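Local coordinates for protein tRNA (guanine(26)-N(2))-dimethyltransferase (Pyrococcus horikoshii, PDB 2DUL) that probably dimethylates the N2 atom of guanine 26 in tRNA, with S-adenosyl-L-methionine as methyl donor, at residues F321-A326 / S358-K363; P186-L191 / F252-G257. One frame throughout, in Å; residues are numbered along the deposited sequence.

Contact 1 of 2, residues F321-A326 / S358-K363; sequences FYDTHA and SPTGIK
Tyr322 and Ile362 face each other as an antiparallel hydrogen-bonded pair: Tyr322 N gives a nearly straight bond to Ile362 O (3.0 Å, 174° at the hydrogen), and Ile362 N returns one to Tyr322 O at 2.9 Å. The next pair, Asp323 with Gly361, is non-hydrogen-bonded, and beyond it Thr324 N still reaches Thr360 O at 3.1 Å as the chain enters its helix. A type I turn from Ser358 to Gly361 leads into the partner strand. Strand 361-364 runs between 322-323 and 352-355, and this strand order, with helices 324-331 and 338-347 coming between the first and second strands in sequence, is consistent with a winged-helix fold. Tyr322 and Ile362 share one face of the sheet, where Ile362 packs on helix 338-347 and on Phe371. Thr324 OG1, 3.7 Å from Ile362 CD1, is buried with no polar partner in the model. Phe321 holds CG between its backbone N and carbonyl carbon (chi1 59°), and its ring lies against Gly361, with CD1 3.6 Å from CA of that glycine, whose lack of a side chain leaves room for it. Lys363 runs its CD past Phe321 CB, while NZ bonds to Ile318 O and Leu320 O and pairs with Glu194. Asp323 is the N-cap: OD1 takes Ala326 N along a straight line (2.9 Å, 176°). Thr360 OG1 lies 3.0 Å from both OD1 and OD2 of Asp323, a weak bond whose single proton could go to either. A water donates to Asp323 OD2 and accepts from Ser358 OG. An alanine in place of Asp323 would probably leave Ala326 N without its cap and the Thr360 hydroxyl and this water without their carboxylate mate.

Contact 2 of 2, residues P186-L191 / F252-G257; sequences PLRGEL and FDDKTG
Arg188 and Asp254 form a salt bridge with their flat groups set almost perpendicular, guanidinium and carboxylate planes 84° apart. NH1 comes to 2.7 Å from Asp254 OD1, but the angle at the hydrogen is only 120°, so the hydrogen-bond part is weak and charge attraction probably does most of the work. An irregular loop meets the end of strand 247-252 and the loop that follows it, which is built round an Asx turn: Asp253 OD1 accepts from Lys255 N at 3.0 Å, while Asp253 O takes both Thr256 N and Gly257 N. This compact turn leads on to strand 259-263 and puts Asp254 within reach of the arginine.

Phe252 fills the middle of the contact. Its CG stands anti to the backbone N (chi1 -174°), and the ring reaches in among the side chains of the other segment. The Leu187 side chain crosses that of Phe252 at about a right angle, CD2 lying 3.9 Å from Phe252 CB, and Leu191 CD2 lies by the CD1-CE1 side of the ring, 3.7 Å from CE1. Arg188 NH1 passes obliquely 3.5 Å from Phe252 CE2. Arg330, in helix 324-331, joins both segments by a salt bridge to Glu190 OE1 and a hydrogen bond to Asp254 O. The other carboxylate oxygen, Glu190 OE2, sits at the ring edge near its plane, 3.7 Å from Phe252 CZ, with the carboxylate perpendicular to the ring.

In the fold
Contact 1 is the more deeply buried of the two, a backbone-paired sheet edge with a capped helix start; contact 2 is partly exposed, and side chains alone join its segments through one phenylalanine ring set among leucines and a charged outer pair. Helix 324-331 ties them together: it starts in contact 1, and its later part lies against contact 2. The centres lie about 12 Å apart and the two touch mainly at Glu190, whose CB is 3.7 Å from Asp323 CB and whose carbonyl O is 3.3 Å from Phe321 CZ. Both lie away from the predicted S-adenosyl-L-methionine site.

Contact 1 of 2, residues F321-A326 / S358-K363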
loop_
_atom_site.group_PDB
_atom_site.type_symbol
_atom_site.label_atom_id
_atom_site.label_comp_id
_atom_site.label_asym_id
_atom_site.label_seq_id
_atom_site.Cartn_x
_atom_site.Cartn_y
_atom_site.Cartn_z
ATOM N N PHE A 321 14.193 11.539 -1.201
ATOM C CA PHE A 321 15.333 11.475 -0.295
ATOM C C PHE A 321 16.632 11.470 -1.081
ATOM O O PHE A 321 16.621 11.473 -2.312
ATOM C CB PHE A 321 15.234 10.203 0.555
ATOM C CG PHE A 321 15.201 8.928 -0.252
ATOM C CD1 PHE A 321 16.376 8.250 -0.566
ATOM C CD2 PHE A 321 13.986 8.404 -0.698
ATOM C CE1 PHE A 321 16.344 7.065 -1.314
ATOM C CE2 PHE A 321 13.940 7.224 -1.445
ATOM C CZ PHE A 321 15.123 6.552 -1.753
ATOM N N TYR A 322 17.749 11.470 -0.365
ATOM C CA TYR A 322 19.056 11.452 -1.003
ATOM C C TYR A 322 19.733 10.130 -0.669
ATOM O O TYR A 322 19.873 9.776 0.498
ATOM C CB TYR A 322 19.912 12.628 -0.509
ATOM C CG TYR A 322 19.311 13.985 -0.825
ATOM C CD1 TYR A 322 19.035 14.356 -2.140
ATOM C CD2 TYR A 322 18.985 14.881 0.193
ATOM C CE1 TYR A 322 18.444 15.587 -2.435
ATOM C CE2 TYR A 322 18.394 16.115 -0.093
ATOM C CZ TYR A 322 18.126 16.458 -1.407
ATOM O OH TYR A 322 17.529 17.670 -1.697
ATOM N N ASP A 323 20.132 9.396 -1.701
ATOM C CA ASP A 323 20.796 8.110 -1.510
ATOM C C ASP A 323 22.301 8.363 -1.491
ATOM O O ASP A 323 22.897 8.672 -2.518
ATOM C CB ASP A 323 20.422 7.161 -2.648
ATOM C CG ASP A 323 20.886 5.738 -2.395
ATOM O OD1 ASP A 323 22.113 5.493 -2.425
ATOM O OD2 ASP A 323 20.016 4.869 -2.155
ATOM N N THR A 324 22.905 8.244 -0.313
ATOM C CA THR A 324 24.335 8.491 -0.149
ATOM C C THR A 324 25.206 7.684 -1.108
ATOM O O THR A 324 26.188 8.193 -1.646
ATOM C CB THR A 324 24.787 8.189 1.296
ATOM O OG1 THR A 324 23.964 8.919 2.218
ATOM C CG2 THR A 324 26.233 8.615 1.491
ATOM N N HIS A 325 24.846 6.427 -1.322
ATOM C CA HIS A 325 25.620 5.577 -2.216
ATOM C C HIS A 325 25.510 6.029 -3.673
ATOM O O HIS A 325 26.518 6.306 -4.322
ATOM C CB HIS A 325 25.164 4.123 -2.078
ATOM C CG HIS A 325 25.984 3.161 -2.876
ATOM N ND1 HIS A 325 25.835 3.005 -4.237
ATOM C CD2 HIS A 325 26.997 2.339 -2.512
ATOM C CE1 HIS A 325 26.719 2.127 -4.677
ATOM N NE2 HIS A 325 27.437 1.708 -3.651
ATOM N N ALA A 326 24.284 6.116 -4.179
ATOM C CA ALA A 326 24.061 6.526 -5.563
ATOM C C ALA A 326 24.637 7.910 -5.871
ATOM O O ALA A 326 25.242 8.113 -6.922
ATOM C CB ALA A 326 22.567 6.496 -5.885
ATOM N N SER A 358 14.965 2.668 1.068
ATOM C CA SER A 358 16.319 2.266 0.693
ATOM C C SER A 358 17.219 2.252 1.922
ATOM O O SER A 358 17.096 3.106 2.797
ATOM C CB SER A 358 16.889 3.234 -0.345
ATOM O OG SER A 358 18.265 2.988 -0.568
ATOM N N PRO A 359 18.146 1.281 1.996
ATOM C CA PRO A 359 19.070 1.156 3.127
ATOM C C PRO A 359 20.080 2.297 3.245
ATOM O O PRO A 359 20.565 2.589 4.337
ATOM C CB PRO A 359 19.740 -0.191 2.870
ATOM C CG PRO A 359 19.803 -0.238 1.377
ATOM C CD PRO A 359 18.417 0.241 0.985
ATOM N N THR A 360 20.398 2.940 2.126
ATOM C CA THR A 360 21.354 4.046 2.138
ATOM C C THR A 360 20.682 5.396 1.884
ATOM O O THR A 360 21.356 6.403 1.658
ATOM C CB THR A 360 22.459 3.835 1.085
ATOM O OG1 THR A 360 21.862 3.549 -0.189
ATOM C CG2 THR A 360 23.363 2.676 1.491
ATOM N N GLY A 361 19.355 5.418 1.938
ATOM C CA GLY A 361 18.644 6.660 1.704
ATOM C C GLY A 361 18.423 7.477 2.964
ATOM O O GLY A 361 18.214 6.930 4.045
ATOM N N ILE A 362 18.482 8.797 2.832
ATOM C CA ILE A 362 18.260 9.668 3.975
ATOM C C ILE A 362 17.225 10.728 3.626
ATOM O O ILE A 362 17.384 11.467 2.650
ATOM C CB ILE A 362 19.559 10.384 4.416
ATOM C CG1 ILE A 362 20.585 9.363 4.908
ATOM C CG2 ILE A 362 19.245 11.381 5.533
ATOM C CD1 ILE A 362 21.967 9.953 5.129
ATOM N N LYS A 363 16.158 10.771 4.416
ATOM C CA LYS A 363 15.098 11.757 4.244
ATOM C C LYS A 363 15.590 12.950 5.051
ATOM O O LYS A 363 16.012 12.793 6.200
ATOM C CB LYS A 363 13.783 11.257 4.859
ATOM C CG LYS A 363 12.604 11.095 3.891
ATOM C CD LYS A 363 12.614 9.744 3.222
ATOM C CE LYS A 363 11.248 9.387 2.633
ATOM N NZ LYS A 363 10.777 10.316 1.565
HETATM O O HOH W 1 18.181 3.438 -3.351
#

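Contact 2 of 2, residues P186-L191 / F252-G257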
loop_
_atom_site.group_PDB
_atom_site.type_symbol
_atom_site.label_atom_id
_atom_site.label_comp_id
_atom_site.label_asym_id
_atom_site.label_seq_id
_atom_site.Cartn_x
_atom_site.Cartn_y
_atom_site.Cartn_z
ATOM N N PRO A 186 7.528 6.777 -15.188
ATOM C CA PRO A 186 8.335 6.341 -14.045
ATOM C C PRO A 186 9.790 6.810 -14.055
ATOM O O PRO A 186 10.352 7.130 -15.105
ATOM C CB PRO A 186 8.220 4.822 -14.115
ATOM C CG PRO A 186 8.283 4.584 -15.594
ATOM C CD PRO A 186 7.377 5.682 -16.169
ATOM N N LEU A 187 10.384 6.845 -12.868
ATOM C CA LEU A 187 11.776 7.245 -12.703
ATOM C C LEU A 187 12.568 6.065 -12.150
ATOM O O LEU A 187 12.295 5.588 -11.050
ATOM C CB LEU A 187 11.890 8.426 -11.736
ATOM C CG LEU A 187 13.325 8.795 -11.326
ATOM C CD1 LEU A 187 14.137 9.183 -12.549
ATOM C CD2 LEU A 187 13.298 9.936 -10.319
ATOM N N ARG A 188 13.539 5.578 -12.911
ATOM C CA ARG A 188 14.340 4.463 -12.425
ATOM C C ARG A 188 15.501 4.959 -11.565
ATOM O O ARG A 188 15.774 6.158 -11.509
ATOM C CB ARG A 188 14.845 3.612 -13.599
ATOM C CG ARG A 188 15.292 4.374 -14.834
ATOM C CD ARG A 188 16.671 4.991 -14.674
ATOM N NE ARG A 188 16.626 6.372 -14.199
ATOM C CZ ARG A 188 17.704 7.086 -13.884
ATOM N NH1 ARG A 188 17.573 8.336 -13.464
ATOM N NH2 ARG A 188 18.913 6.544 -13.979
ATOM N N GLY A 189 16.168 4.041 -10.876
ATOM C CA GLY A 189 17.280 4.439 -10.032
ATOM C C GLY A 189 16.976 4.343 -8.549
ATOM O O GLY A 189 16.003 3.710 -8.139
ATOM N N GLU A 190 17.807 4.998 -7.747
ATOM C CA GLU A 190 17.680 4.975 -6.295
ATOM C C GLU A 190 16.351 5.449 -5.713
ATOM O O GLU A 190 15.983 5.052 -4.613
ATOM C CB GLU A 190 18.813 5.794 -5.662
ATOM C CG GLU A 190 18.853 7.246 -6.116
ATOM C CD GLU A 190 19.858 7.493 -7.226
ATOM O OE1 GLU A 190 19.918 6.688 -8.177
ATOM O OE2 GLU A 190 20.586 8.504 -7.150
ATOM N N LEU A 191 15.633 6.300 -6.435
ATOM C CA LEU A 191 14.364 6.815 -5.931
ATOM C C LEU A 191 13.130 6.040 -6.396
ATOM O O LEU A 191 12.021 6.317 -5.940
ATOM C CB LEU A 191 14.208 8.288 -6.339
ATOM C CG LEU A 191 14.863 9.378 -5.478
ATOM C CD1 LEU A 191 16.205 8.925 -4.950
ATOM C CD2 LEU A 191 14.989 10.650 -6.302
ATOM N N PHE A 252 14.730 15.023 -12.211
ATOM C CA PHE A 252 15.897 14.367 -11.637
ATOM C C PHE A 252 17.135 14.566 -12.503
ATOM O O PHE A 252 17.100 14.328 -13.708
ATOM C CB PHE A 252 15.589 12.873 -11.497
ATOM C CG PHE A 252 16.655 12.082 -10.791
ATOM C CD1 PHE A 252 16.773 12.123 -9.404
ATOM C CD2 PHE A 252 17.522 11.268 -11.516
ATOM C CE1 PHE A 252 17.738 11.359 -8.747
ATOM C CE2 PHE A 252 18.492 10.500 -10.869
ATOM C CZ PHE A 252 18.599 10.545 -9.482
ATOM N N ASP A 253 18.226 15.010 -11.888
ATOM C CA ASP A 253 19.474 15.227 -12.620
ATOM C C ASP A 253 20.325 13.966 -12.491
ATOM O O ASP A 253 20.825 13.665 -11.411
ATOM C CB ASP A 253 20.241 16.412 -12.035
ATOM C CG ASP A 253 21.393 16.865 -12.925
ATOM O OD1 ASP A 253 22.000 16.017 -13.624
ATOM O OD2 ASP A 253 21.699 18.073 -12.912
ATOM N N ASP A 254 20.494 13.241 -13.592
ATOM C CA ASP A 254 21.267 12.000 -13.577
ATOM C C ASP A 254 22.742 12.166 -13.220
ATOM O O ASP A 254 23.392 11.213 -12.789
ATOM C CB ASP A 254 21.176 11.297 -14.932
ATOM C CG ASP A 254 19.755 10.942 -15.310
ATOM O OD1 ASP A 254 19.050 10.319 -14.489
ATOM O OD2 ASP A 254 19.345 11.282 -16.439
ATOM N N LYS A 255 23.276 13.366 -13.405
ATOM C CA LYS A 255 24.680 13.597 -13.106
ATOM C C LYS A 255 24.955 14.002 -11.663
ATOM O O LYS A 255 26.100 13.950 -11.209
ATOM C CB LYS A 255 25.252 14.651 -14.060
ATOM C CG LYS A 255 25.351 14.173 -15.507
ATOM C CD LYS A 255 26.124 15.142 -16.391
ATOM C CE LYS A 255 25.352 16.425 -16.659
ATOM N NZ LYS A 255 25.094 17.209 -15.420
ATOM N N THR A 256 23.907 14.372 -10.933
ATOM C CA THR A 256 24.075 14.818 -9.553
ATOM C C THR A 256 23.200 14.139 -8.499
ATOM O O THR A 256 23.557 14.117 -7.323
ATOM C CB THR A 256 23.828 16.332 -9.445
ATOM O OG1 THR A 256 22.447 16.606 -9.716
ATOM C CG2 THR A 256 24.692 17.090 -10.443
ATOM N N GLY A 257 22.058 13.599 -8.905
ATOM C CA GLY A 257 21.183 12.963 -7.940
ATOM C C GLY A 257 20.255 13.987 -7.305
ATOM O O GLY A 257 19.464 13.665 -6.424
#